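Local coordinates for protein succinate-semialdehyde dehydrogenase (Synechococcus sp., PDB 4ITA) that probably oxidises succinic semialdehyde to succinate with NADP+ as hydride acceptor, as a member of the aldehyde dehydrogenase family, at residues A[133-138]-A[162-167]; A[58-63]-A[91-96]. All coordinates share one frame; numbering follows the deposited sequence.

Contact 1 of 2, residues A[133-138]-A[162-167]. With NDP (NADPH dihydro-nicotinamide-adenine-dinucleotide phosphate), chain C; EDO (1,2-ethanediol), chain R.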
ATOM      1  N   ASN A 133      -5.626   8.736 -21.518  1.00  6.94           N
ATOM      2  CA  ASN A 133      -6.989   8.334 -21.895  1.00  7.53           C
ATOM      3  C   ASN A 133      -8.119   9.106 -21.222  1.00  7.43           C
ATOM      4  O   ASN A 133      -9.164   9.328 -21.833  1.00  8.22           O
ATOM      5  CB  ASN A 133      -7.196   6.812 -21.842  1.00  8.79           C
ATOM      6  CG  ASN A 133      -7.227   6.261 -20.442  1.00 10.00           C
ATOM      7  OD1 ASN A 133      -6.591   6.786 -19.525  1.00 10.36           O
ATOM      8  ND2 ASN A 133      -7.976   5.177 -20.263  1.00  9.05           N
ATOM      9  N   PHE A 134      -7.906   9.528 -19.979  1.00  7.12           N
ATOM     10  CA  PHE A 134      -8.843  10.422 -19.302  1.00  7.54           C
ATOM     11  C   PHE A 134      -7.985  11.516 -18.702  1.00  7.58           C
ATOM     12  O   PHE A 134      -7.701  11.514 -17.503  1.00  8.06           O
ATOM     13  CB  PHE A 134      -9.655   9.692 -18.226  1.00  8.54           C
ATOM     14  CG  PHE A 134     -10.612   8.669 -18.780  1.00  9.20           C
ATOM     15  CD1 PHE A 134     -10.256   7.332 -18.854  1.00 11.32           C
ATOM     16  CD2 PHE A 134     -11.865   9.050 -19.230  1.00 10.35           C
ATOM     17  CE1 PHE A 134     -11.141   6.384 -19.368  1.00 11.31           C
ATOM     18  CE2 PHE A 134     -12.758   8.107 -19.745  1.00 11.48           C
ATOM     19  CZ  PHE A 134     -12.389   6.776 -19.814  1.00 11.29           C
ATOM     20  N   PRO A 135      -7.542  12.450 -19.552  1.00  6.95           N
ATOM     21  CA  PRO A 135      -6.449  13.352 -19.176  1.00  7.15           C
ATOM     22  C   PRO A 135      -6.816  14.389 -18.119  1.00  7.25           C
ATOM     23  O   PRO A 135      -5.907  14.961 -17.516  1.00  8.11           O
ATOM     24  CB  PRO A 135      -6.073  14.016 -20.506  1.00  8.99           C
ATOM     25  CG  PRO A 135      -7.349  13.994 -21.302  1.00  8.14           C
ATOM     26  CD  PRO A 135      -8.045  12.712 -20.914  1.00  7.05           C
ATOM     27  N   PHE A 136      -8.109  14.636 -17.899  1.00  6.13           N
ATOM     28  CA  PHE A 136      -8.554  15.485 -16.791  1.00  6.45           C
ATOM     29  C   PHE A 136      -9.010  14.641 -15.605  1.00  7.51           C
ATOM     30  O   PHE A 136      -8.532  14.825 -14.483  1.00  6.82           O
ATOM     31  CB  PHE A 136      -9.702  16.409 -17.229  1.00  6.76           C
ATOM     32  CG  PHE A 136      -9.251  17.731 -17.799  1.00  6.66           C
ATOM     33  CD1 PHE A 136      -8.415  17.778 -18.908  1.00  7.69           C
ATOM     34  CD2 PHE A 136      -9.691  18.927 -17.247  1.00  7.74           C
ATOM     35  CE1 PHE A 136      -8.013  18.996 -19.445  1.00  8.08           C
ATOM     36  CE2 PHE A 136      -9.295  20.147 -17.777  1.00  8.25           C
ATOM     37  CZ  PHE A 136      -8.452  20.181 -18.873  1.00  8.61           C
ATOM     38  N   TRP A 137      -9.933  13.717 -15.851  1.00  7.09           N
ATOM     39  CA  TRP A 137     -10.545  12.941 -14.779  1.00  7.21           C
ATOM     40  C   TRP A 137      -9.538  12.185 -13.922  1.00  6.89           C
ATOM     41  O   TRP A 137      -9.622  12.226 -12.705  1.00  8.37           O
ATOM     42  CB  TRP A 137     -11.620  11.993 -15.343  1.00  7.97           C
ATOM     43  CG  TRP A 137     -11.961  10.828 -14.457  1.00  8.51           C
ATOM     44  CD1 TRP A 137     -11.683   9.512 -14.695  1.00 11.67           C
ATOM     45  CD2 TRP A 137     -12.639  10.875 -13.199  1.00  8.11           C
ATOM     46  NE1 TRP A 137     -12.145   8.739 -13.659  1.00 13.39           N
ATOM     47  CE2 TRP A 137     -12.738   9.552 -12.726  1.00 10.76           C
ATOM     48  CE3 TRP A 137     -13.180  11.909 -12.426  1.00  8.54           C
ATOM     49  CZ2 TRP A 137     -13.352   9.234 -11.513  1.00 13.16           C
ATOM     50  CZ3 TRP A 137     -13.787  11.592 -11.219  1.00 10.78           C
ATOM     51  CH2 TRP A 137     -13.862  10.269 -10.774  1.00 10.75           C
ATOM     52  N   GLN A 138      -8.578  11.501 -14.532  1.00  7.05           N
ATOM     53  CA  GLN A 138      -7.649  10.730 -13.707  1.00  8.79           C
ATOM     54  C   GLN A 138      -6.783  11.637 -12.845  1.00  7.06           C
ATOM     55  O   GLN A 138      -6.392  11.266 -11.733  1.00  8.56           O
ATOM     56  CB  GLN A 138      -6.759   9.832 -14.555  1.00 11.43           C
ATOM     57  CG  GLN A 138      -7.482   8.995 -15.591  1.00 22.33           C
ATOM     58  CD  GLN A 138      -8.045   7.733 -15.008  1.00 18.62           C
ATOM     59  OE1 GLN A 138      -7.892   7.478 -13.819  1.00 21.70           O
ATOM     60  NE2 GLN A 138      -8.688   6.918 -15.838  1.00 18.39           N
ATOM     61  N   PRO A 162       0.308  17.491 -23.186  1.00  7.15           N
ATOM     62  CA  PRO A 162       0.893  18.606 -22.430  1.00  6.71           C
ATOM     63  C   PRO A 162      -0.086  19.759 -22.195  1.00  7.01           C
ATOM     64  O   PRO A 162      -0.046  20.363 -21.125  1.00  7.68           O
ATOM     65  CB  PRO A 162       2.071  19.049 -23.317  1.00  7.67           C
ATOM     66  CG  PRO A 162       1.686  18.635 -24.687  1.00  8.01           C
ATOM     67  CD  PRO A 162       0.947  17.345 -24.508  1.00  8.32           C
ATOM     68  N   GLN A 163      -0.947  20.074 -23.157  1.00  6.81           N
ATOM     69  CA  GLN A 163      -1.903  21.155 -22.930  1.00  7.19           C
ATOM     70  C   GLN A 163      -2.921  20.813 -21.846  1.00  7.37           C
ATOM     71  O   GLN A 163      -3.304  21.679 -21.060  1.00  7.11           O
ATOM     72  CB  GLN A 163      -2.603  21.572 -24.222  1.00  7.95           C
ATOM     73  CG  GLN A 163      -1.659  22.146 -25.264  1.00 10.74           C
ATOM     74  CD  GLN A 163      -2.404  22.682 -26.466  1.00 14.55           C
ATOM     75  OE1 GLN A 163      -3.322  23.495 -26.329  1.00 17.26           O
ATOM     76  NE2 GLN A 163      -2.025  22.219 -27.651  1.00 17.35           N
ATOM     77  N   CYS A 164      -3.352  19.557 -21.788  1.00  6.25           N
ATOM     78  CA  CYS A 164      -4.228  19.131 -20.700  1.00  6.09           C
ATOM     79  C   CYS A 164      -3.520  19.267 -19.361  1.00  5.70           C
ATOM     80  O   CYS A 164      -4.084  19.785 -18.399  1.00  7.09           O
ATOM     81  CB  CYS A 164      -4.692  17.681 -20.888  1.00  7.04           C
ATOM     82  SG  CYS A 164      -5.831  17.416 -22.265  1.00  8.15           S
ATOM     83  N   ALA A 165      -2.275  18.811 -19.323  1.00  6.31           N
ATOM     84  CA  ALA A 165      -1.489  18.866 -18.100  1.00  6.16           C
ATOM     85  C   ALA A 165      -1.297  20.311 -17.614  1.00  6.98           C
ATOM     86  O   ALA A 165      -1.451  20.607 -16.424  1.00  7.63           O
ATOM     87  CB  ALA A 165      -0.164  18.172 -18.308  1.00  7.73           C
ATOM     88  N   LEU A 166      -0.981  21.218 -18.534  1.00  6.73           N
ATOM     89  CA  LEU A 166      -0.832  22.627 -18.175  1.00  6.94           C
ATOM     90  C   LEU A 166      -2.167  23.240 -17.752  1.00  7.84           C
ATOM     91  O   LEU A 166      -2.221  24.052 -16.831  1.00  7.65           O
ATOM     92  CB  LEU A 166      -0.218  23.410 -19.331  1.00  8.06           C
ATOM     93  CG  LEU A 166       1.216  23.005 -19.661  1.00  8.60           C
ATOM     94  CD1 LEU A 166       1.646  23.598 -20.996  1.00 11.59           C
ATOM     95  CD2 LEU A 166       2.165  23.417 -18.542  1.00  9.66           C
ATOM     96  N   ALA A 167      -3.246  22.841 -18.413  1.00  6.96           N
ATOM     97  CA  ALA A 167      -4.572  23.350 -18.066  1.00  6.78           C
ATOM     98  C   ALA A 167      -4.980  22.981 -16.644  1.00  7.79           C
ATOM     99  O   ALA A 167      -5.567  23.800 -15.934  1.00  7.73           O
ATOM    100  CB  ALA A 167      -5.618  22.878 -19.072  1.00  8.68           C
TER
HETATM  101  PA  NDP C 501       1.613   3.995 -20.510  1.00 11.54           P
HETATM  102  O1A NDP C 501       1.884   3.125 -19.317  1.00 12.90           O
HETATM  103  O2A NDP C 501       2.448   3.843 -21.752  1.00 17.30           O
HETATM  104  O5B NDP C 501       1.724   5.524 -20.053  1.00 10.91           O
HETATM  105  C5B NDP C 501       1.070   6.018 -18.877  1.00  9.11           C
HETATM  106  C4B NDP C 501       1.943   7.049 -18.167  1.00  9.89           C
HETATM  107  O4B NDP C 501       3.125   6.402 -17.688  1.00  8.49           O
HETATM  108  C3B NDP C 501       2.438   8.163 -19.082  1.00  8.70           C
HETATM  109  O3B NDP C 501       2.595   9.359 -18.306  1.00  8.56           O
HETATM  110  C2B NDP C 501       3.803   7.661 -19.512  1.00  9.36           C
HETATM  111  O2B NDP C 501       4.694   8.697 -19.904  1.00  9.57           O
HETATM  112  C1B NDP C 501       4.275   7.068 -18.213  1.00  8.49           C
HETATM  113  N9A NDP C 501       5.318   6.039 -18.336  1.00  9.76           N
HETATM  114  C8A NDP C 501       5.449   5.085 -19.279  1.00 11.47           C
HETATM  115  N7A NDP C 501       6.525   4.308 -19.009  1.00 13.11           N
HETATM  116  C5A NDP C 501       7.071   4.757 -17.868  1.00 10.37           C
HETATM  117  C6A NDP C 501       8.218   4.406 -17.015  1.00 12.47           C
HETATM  118  N6A NDP C 501       9.013   3.369 -17.348  1.00 15.31           N
HETATM  119  N1A NDP C 501       8.425   5.151 -15.913  1.00 13.85           N
HETATM  120  C2A NDP C 501       7.637   6.179 -15.571  1.00 14.43           C
HETATM  121  N3A NDP C 501       6.579   6.562 -16.301  1.00 13.42           N
HETATM  122  C4A NDP C 501       6.267   5.894 -17.430  1.00 10.27           C
HETATM  123  O3  NDP C 501       0.026   3.775 -20.787  1.00 16.81           O
HETATM  124  PN  NDP C 501      -0.882   3.760 -22.134  1.00 16.05           P
HETATM  125  O1N NDP C 501      -0.188   3.038 -23.268  1.00 19.23           O
HETATM  126  O2N NDP C 501      -1.415   5.153 -22.326  1.00 19.31           O
HETATM  127  O5D NDP C 501      -2.102   2.825 -21.654  1.00 16.39           O
HETATM  128  C5D NDP C 501      -2.982   3.260 -20.627  1.00 14.54           C
HETATM  129  C4D NDP C 501      -3.144   2.160 -19.593  1.00 12.99           C
HETATM  130  O4D NDP C 501      -3.682   2.709 -18.381  1.00 13.19           O
HETATM  131  C3D NDP C 501      -4.110   1.076 -20.025  1.00 12.30           C
HETATM  132  O3D NDP C 501      -3.592  -0.214 -19.680  1.00 12.33           O
HETATM  133  C2D NDP C 501      -5.351   1.442 -19.234  1.00 11.87           C
HETATM  134  O2D NDP C 501      -6.207   0.309 -19.087  1.00 12.79           O
HETATM  135  C1D NDP C 501      -4.754   1.887 -17.914  1.00 10.56           C
HETATM  136  N1N NDP C 501      -5.741   2.663 -17.151  1.00 12.20           N
HETATM  137  C2N NDP C 501      -5.947   2.403 -15.848  1.00 12.43           C
HETATM  138  C3N NDP C 501      -7.150   2.771 -15.248  1.00 13.68           C
HETATM  139  C7N NDP C 501      -7.404   2.528 -13.789  1.00 12.43           C
HETATM  140  O7N NDP C 501      -7.889   3.439 -13.122  1.00 12.47           O
HETATM  141  N7N NDP C 501      -7.112   1.345 -13.256  1.00 12.10           N
HETATM  142  C4N NDP C 501      -8.252   3.421 -16.050  1.00 14.91           C
HETATM  143  C5N NDP C 501      -7.688   4.050 -17.239  1.00 15.91           C
HETATM  144  C6N NDP C 501      -6.455   3.643 -17.741  1.00 14.56           C
HETATM  145  P2B NDP C 501       4.986   9.017 -21.451  1.00  8.47           P
HETATM  146  O1X NDP C 501       5.975  10.141 -21.357  1.00  9.39           O
HETATM  147  O2X NDP C 501       5.575   7.762 -22.052  1.00 10.84           O
HETATM  148  O3X NDP C 501       3.699   9.432 -22.097  1.00  9.39           O
HETATM  149  C1  EDO R 516     -12.866   5.694 -16.283  1.00 20.63           C
HETATM  150  O1  EDO R 516     -13.913   5.917 -15.336  1.00 22.27           O
HETATM  151  C2  EDO R 516     -11.720   4.965 -15.594  1.00 19.03           C
HETATM  152  O2  EDO R 516     -11.158   5.802 -14.571  1.00 18.64           O

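Contact 2 of 2, residues A[58-63]-A[91-96]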
ATOM      1  N   ALA A  58     -15.962  24.867  -9.740  1.00  7.03           N
ATOM      2  CA  ALA A  58     -16.721  25.902 -10.446  1.00  7.18           C
ATOM      3  C   ALA A  58     -16.065  26.303 -11.769  1.00  7.87           C
ATOM      4  O   ALA A  58     -16.756  26.572 -12.758  1.00  8.44           O
ATOM      5  CB  ALA A  58     -16.944  27.117  -9.549  1.00  8.31           C
ATOM      6  N   ILE A  59     -14.735  26.338 -11.800  1.00  5.91           N
ATOM      7  CA  ILE A  59     -14.012  26.618 -13.037  1.00  8.03           C
ATOM      8  C   ILE A  59     -14.275  25.522 -14.077  1.00  7.46           C
ATOM      9  O   ILE A  59     -14.585  25.808 -15.237  1.00  8.75           O
ATOM     10  CB  ILE A  59     -12.499  26.772 -12.776  1.00  7.62           C
ATOM     11  CG1 ILE A  59     -12.230  28.054 -11.983  1.00  7.08           C
ATOM     12  CG2 ILE A  59     -11.732  26.784 -14.090  1.00  9.06           C
ATOM     13  CD1 ILE A  59     -10.845  28.126 -11.358  1.00  8.62           C
ATOM     14  N   LEU A  60     -14.171  24.267 -13.659  1.00  7.80           N
ATOM     15  CA  LEU A  60     -14.472  23.141 -14.541  1.00  7.91           C
ATOM     16  C   LEU A  60     -15.917  23.162 -15.043  1.00  9.22           C
ATOM     17  O   LEU A  60     -16.185  22.863 -16.209  1.00 10.54           O
ATOM     18  CB  LEU A  60     -14.196  21.826 -13.808  1.00  6.82           C
ATOM     19  CG  LEU A  60     -12.718  21.481 -13.624  1.00  6.33           C
ATOM     20  CD1 LEU A  60     -12.545  20.533 -12.452  1.00  7.06           C
ATOM     21  CD2 LEU A  60     -12.153  20.856 -14.897  1.00  8.20           C
ATOM     22  N   GLU A  61     -16.845  23.519 -14.159  1.00  7.51           N
ATOM     23  CA  GLU A  61     -18.268  23.580 -14.499  1.00  8.95           C
ATOM     24  C   GLU A  61     -18.598  24.705 -15.472  1.00 10.59           C
ATOM     25  O   GLU A  61     -19.487  24.571 -16.318  1.00 13.09           O
ATOM     26  CB  GLU A  61     -19.117  23.700 -13.229  1.00  9.33           C
ATOM     27  CG  GLU A  61     -19.144  22.418 -12.395  1.00  9.30           C
ATOM     28  CD  GLU A  61     -19.404  22.662 -10.909  1.00 11.71           C
ATOM     29  OE1 GLU A  61     -19.594  23.825 -10.502  1.00 12.65           O
ATOM     30  OE2 GLU A  61     -19.404  21.679 -10.146  1.00 12.45           O
ATOM     31  N   ARG A  62     -17.885  25.821 -15.364  1.00  8.73           N
ATOM     32  CA  ARG A  62     -18.144  26.952 -16.243  1.00 10.22           C
ATOM     33  C   ARG A  62     -17.578  26.742 -17.645  1.00 11.02           C
ATOM     34  O   ARG A  62     -18.246  27.027 -18.646  1.00 12.21           O
ATOM     35  CB  ARG A  62     -17.562  28.236 -15.655  1.00 11.12           C
ATOM     36  CG  ARG A  62     -17.791  29.435 -16.555  1.00 12.59           C
ATOM     37  CD  ARG A  62     -17.197  30.703 -15.989  1.00 15.57           C
ATOM     38  NE  ARG A  62     -17.391  31.813 -16.921  1.00 19.21           N
ATOM     39  CZ  ARG A  62     -17.023  33.068 -16.683  1.00 18.92           C
ATOM     40  NH1 ARG A  62     -16.442  33.386 -15.535  1.00 17.29           N
ATOM     41  NH2 ARG A  62     -17.241  34.003 -17.596  1.00 22.81           N
ATOM     42  N   ASP A  63     -16.337  26.274 -17.724  1.00 11.72           N
ATOM     43  CA  ASP A  63     -15.621  26.237 -18.995  1.00 12.63           C
ATOM     44  C   ASP A  63     -15.473  24.817 -19.541  1.00 11.40           C
ATOM     45  O   ASP A  63     -14.483  24.497 -20.201  1.00 10.99           O
ATOM     46  CB  ASP A  63     -14.255  26.937 -18.863  1.00 13.85           C
ATOM     47  CG  ASP A  63     -14.380  28.434 -18.563  1.00 17.38           C
ATOM     48  OD1 ASP A  63     -15.305  29.067 -19.091  1.00 20.66           O
ATOM     49  OD2 ASP A  63     -13.553  28.973 -17.799  1.00 19.58           O
ATOM     50  N   LEU A  91     -17.017  16.941 -10.196  1.00  7.33           N
ATOM     51  CA  LEU A  91     -17.736  16.155  -9.207  1.00  7.49           C
ATOM     52  C   LEU A  91     -16.804  15.589  -8.142  1.00  7.46           C
ATOM     53  O   LEU A  91     -17.141  15.592  -6.967  1.00  7.17           O
ATOM     54  CB  LEU A  91     -18.493  15.025  -9.900  1.00 10.73           C
ATOM     55  CG  LEU A  91     -19.542  14.254  -9.112  1.00 14.93           C
ATOM     56  CD1 LEU A  91     -20.729  15.160  -8.815  1.00 18.28           C
ATOM     57  CD2 LEU A  91     -19.960  13.019  -9.903  1.00 17.75           C
ATOM     58  N   VAL A  92     -15.631  15.091  -8.532  1.00  7.08           N
ATOM     59  CA  VAL A  92     -14.737  14.516  -7.523  1.00  5.79           C
ATOM     60  C   VAL A  92     -14.109  15.619  -6.659  1.00  6.61           C
ATOM     61  O   VAL A  92     -13.836  15.408  -5.477  1.00  6.97           O
ATOM     62  CB  VAL A  92     -13.676  13.541  -8.134  1.00  5.51           C
ATOM     63  CG1 VAL A  92     -12.686  14.291  -9.025  1.00  8.08           C
ATOM     64  CG2 VAL A  92     -12.972  12.764  -7.028  1.00  7.69           C
ATOM     65  N   CYS A  93     -13.911  16.807  -7.232  1.00  6.22           N
ATOM     66  CA  CYS A  93     -13.481  17.955  -6.435  1.00  6.63           C
ATOM     67  C   CYS A  93     -14.512  18.253  -5.352  1.00  6.91           C
ATOM     68  O   CYS A  93     -14.173  18.420  -4.178  1.00  6.59           O
ATOM     69  CB  CYS A  93     -13.279  19.191  -7.315  1.00  6.51           C
ATOM     70  SG  CYS A  93     -11.817  19.109  -8.368  1.00  7.31           S
ATOM     71  N   ARG A  94     -15.778  18.291  -5.747  1.00  6.47           N
ATOM     72  CA  ARG A  94     -16.845  18.573  -4.787  1.00  6.20           C
ATOM     73  C   ARG A  94     -16.995  17.454  -3.758  1.00  6.78           C
ATOM     74  O   ARG A  94     -17.240  17.723  -2.583  1.00  7.50           O
ATOM     75  CB  ARG A  94     -18.172  18.832  -5.503  1.00  7.97           C
ATOM     76  CG  ARG A  94     -18.149  20.109  -6.304  1.00  8.34           C
ATOM     77  CD  ARG A  94     -19.539  20.642  -6.632  1.00 11.31           C
ATOM     78  NE  ARG A  94     -19.445  21.877  -7.408  1.00  9.11           N
ATOM     79  CZ  ARG A  94     -19.202  23.068  -6.875  1.00  9.97           C
ATOM     80  NH1 ARG A  94     -19.033  23.181  -5.565  1.00 10.85           N
ATOM     81  NH2 ARG A  94     -19.115  24.145  -7.648  1.00 10.67           N
ATOM     82  N   TYR A  95     -16.826  16.206  -4.185  1.00  5.93           N
ATOM     83  CA  TYR A  95     -16.904  15.072  -3.270  1.00  6.68           C
ATOM     84  C   TYR A  95     -15.925  15.211  -2.103  1.00  6.75           C
ATOM     85  O   TYR A  95     -16.305  15.082  -0.933  1.00  6.99           O
ATOM     86  CB  TYR A  95     -16.671  13.759  -4.016  1.00  7.48           C
ATOM     87  CG  TYR A  95     -16.757  12.551  -3.116  1.00  7.07           C
ATOM     88  CD1 TYR A  95     -17.987  12.018  -2.754  1.00  7.42           C
ATOM     89  CD2 TYR A  95     -15.607  11.945  -2.616  1.00  7.79           C
ATOM     90  CE1 TYR A  95     -18.067  10.915  -1.925  1.00  8.28           C
ATOM     91  CE2 TYR A  95     -15.680  10.838  -1.794  1.00  7.85           C
ATOM     92  CZ  TYR A  95     -16.909  10.330  -1.444  1.00  8.04           C
ATOM     93  OH  TYR A  95     -16.976   9.227  -0.618  1.00  9.51           O
ATOM     94  N   TYR A  96     -14.659  15.489  -2.405  1.00  6.37           N
ATOM     95  CA  TYR A  96     -13.684  15.634  -1.330  1.00  6.52           C
ATOM     96  C   TYR A  96     -13.806  16.960  -0.573  1.00  6.01           C
ATOM     97  O   TYR A  96     -13.521  17.013   0.619  1.00  6.77           O
ATOM     98  CB  TYR A  96     -12.261  15.329  -1.812  1.00  6.65           C
ATOM     99  CG  TYR A  96     -12.105  13.844  -2.030  1.00  6.23           C
ATOM    100  CD1 TYR A  96     -12.152  12.963  -0.953  1.00  5.85           C
ATOM    101  CD2 TYR A  96     -11.971  13.309  -3.306  1.00  6.53           C
ATOM    102  CE1 TYR A  96     -12.033  11.592  -1.135  1.00  6.78           C
ATOM    103  CE2 TYR A  96     -11.850  11.934  -3.497  1.00  7.13           C
ATOM    104  CZ  TYR A  96     -11.887  11.089  -2.408  1.00  6.02           C
ATOM    105  OH  TYR A  96     -11.776   9.736  -2.592  1.00  7.95           O
TER

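Contact 1 of 2, residues A[133-138]-A[162-167]
P135 and F136 present two differently shaped apolar surfaces to the first turns of helix 162-175, and C164 fits against both. The thiol meets the proline ring on one side, with P135 CB 3.8 Å from C164 SG. It also lies in the plane of the F136 ring, 5.2 Å from SG to the ring centroid, so this sulfur-aromatic contact is made at the ring edge and not over a face. In C164 the sulfur sits opposite the carbonyl carbon (chi1 -69°), a rotation that turns it into the corner formed by proline and phenyl ring. One turn on, the methyl CB of A167 approaches F136 CZ obliquely at 3.9 Å, so the far end of the ring rests on a second residue of the same helix. M71 of helix 64-75 touches both P135 and F136, while the E85 carboxylate accepts the backbone N-H groups of F136 and W137.

N133 and Q138 belong to the cofactor pocket. N133 ND2 lies 3.2 Å from C5N of the NADPH nicotinamide and is hydrogen-bonded to Q262 O; in aldehyde dehydrogenases the asparagine of this Trp-Asn-Phe-Pro motif contributes to the oxyanion hole. Q138 NE2 comes within 3.3 Å of the same C5N. W137 and F134 are neighbours of a 1,2-ethanediol molecule, probably from the crystallisation liquor: its O2 takes a hydrogen bond from W137 NE1 (3.2 Å), and its C1 lies over one face of the F134 ring. The segment is thus chemically divided: P135 and F136 join the Rossmann-type domain's helix 162-175 through apolar packing and an edge-on sulfur-aromatic contact, leaving the amides of N133 and Q138 to line the nicotinamide site.

Contact 2 of 2, residues A[58-63]-A[91-96]
E61 and R94 link two neighbouring helices, 46-62 and 79-103, an antiparallel helix pair that packs against helix 137-149. The short segments 58-62 and 91-96 lie at 155° to each other, their axes 10.2 Å apart at closest approach, a spacing spanned mainly by long side chains.

The polar part is a side-on, bidentate salt bridge. R94 offers NE and NH2, one to each carboxylate oxygen: NE donates to E61 OE2 at 2.7 Å and NH2 to E61 OE1 at 2.9 Å. Both bonds are nearly straight. Each oxygen is met on its syn side, and the two flat groups stand only 21° apart, so the carboxylate meets the guanidinium edge almost in its plane. The side chains arrive from opposite directions, each extended over most of its length; a late turn about chi4 (-80°) in R94 brings the NE and NH2 edge round to the glutamate. Gripped at two points, the carboxylate is hindered from rotating. A leucine in place of R94 would probably leave the E61 carboxylate without its positive mate and free to swing toward solvent.

Packing of less polar groups flanks the bridge. A58 lies beside the guanidinium, its CB 4.1 Å from R94 NH2, and R94 also touches A57. Deeper in, L60 and C93 point toward the opposite helix and both reach F140 of helix 137-149; between them L60 CD1 stands 4.4 Å from C93 SG.

Contact 1 is buried and apolar, beside the nicotinamide site, whereas contact 2 runs from a buried leucine-cysteine pair out to a salt bridge nearer the surface, farther from the centre of the chain. Both draw on helix 79-103: it supplies segment 91-96 of contact 2, and its S89 touches F136 of contact 1. Their centres are 15 Å apart, yet the two are in direct touch, with W137 CZ3 3.6 Å from V92 CG1 and F136 CD2 3.9 Å from L60 CD2. F136 therefore packs on helix 162-175 and also on helix 46-62, and charge pairing across the segments appears only in the more exposed contact.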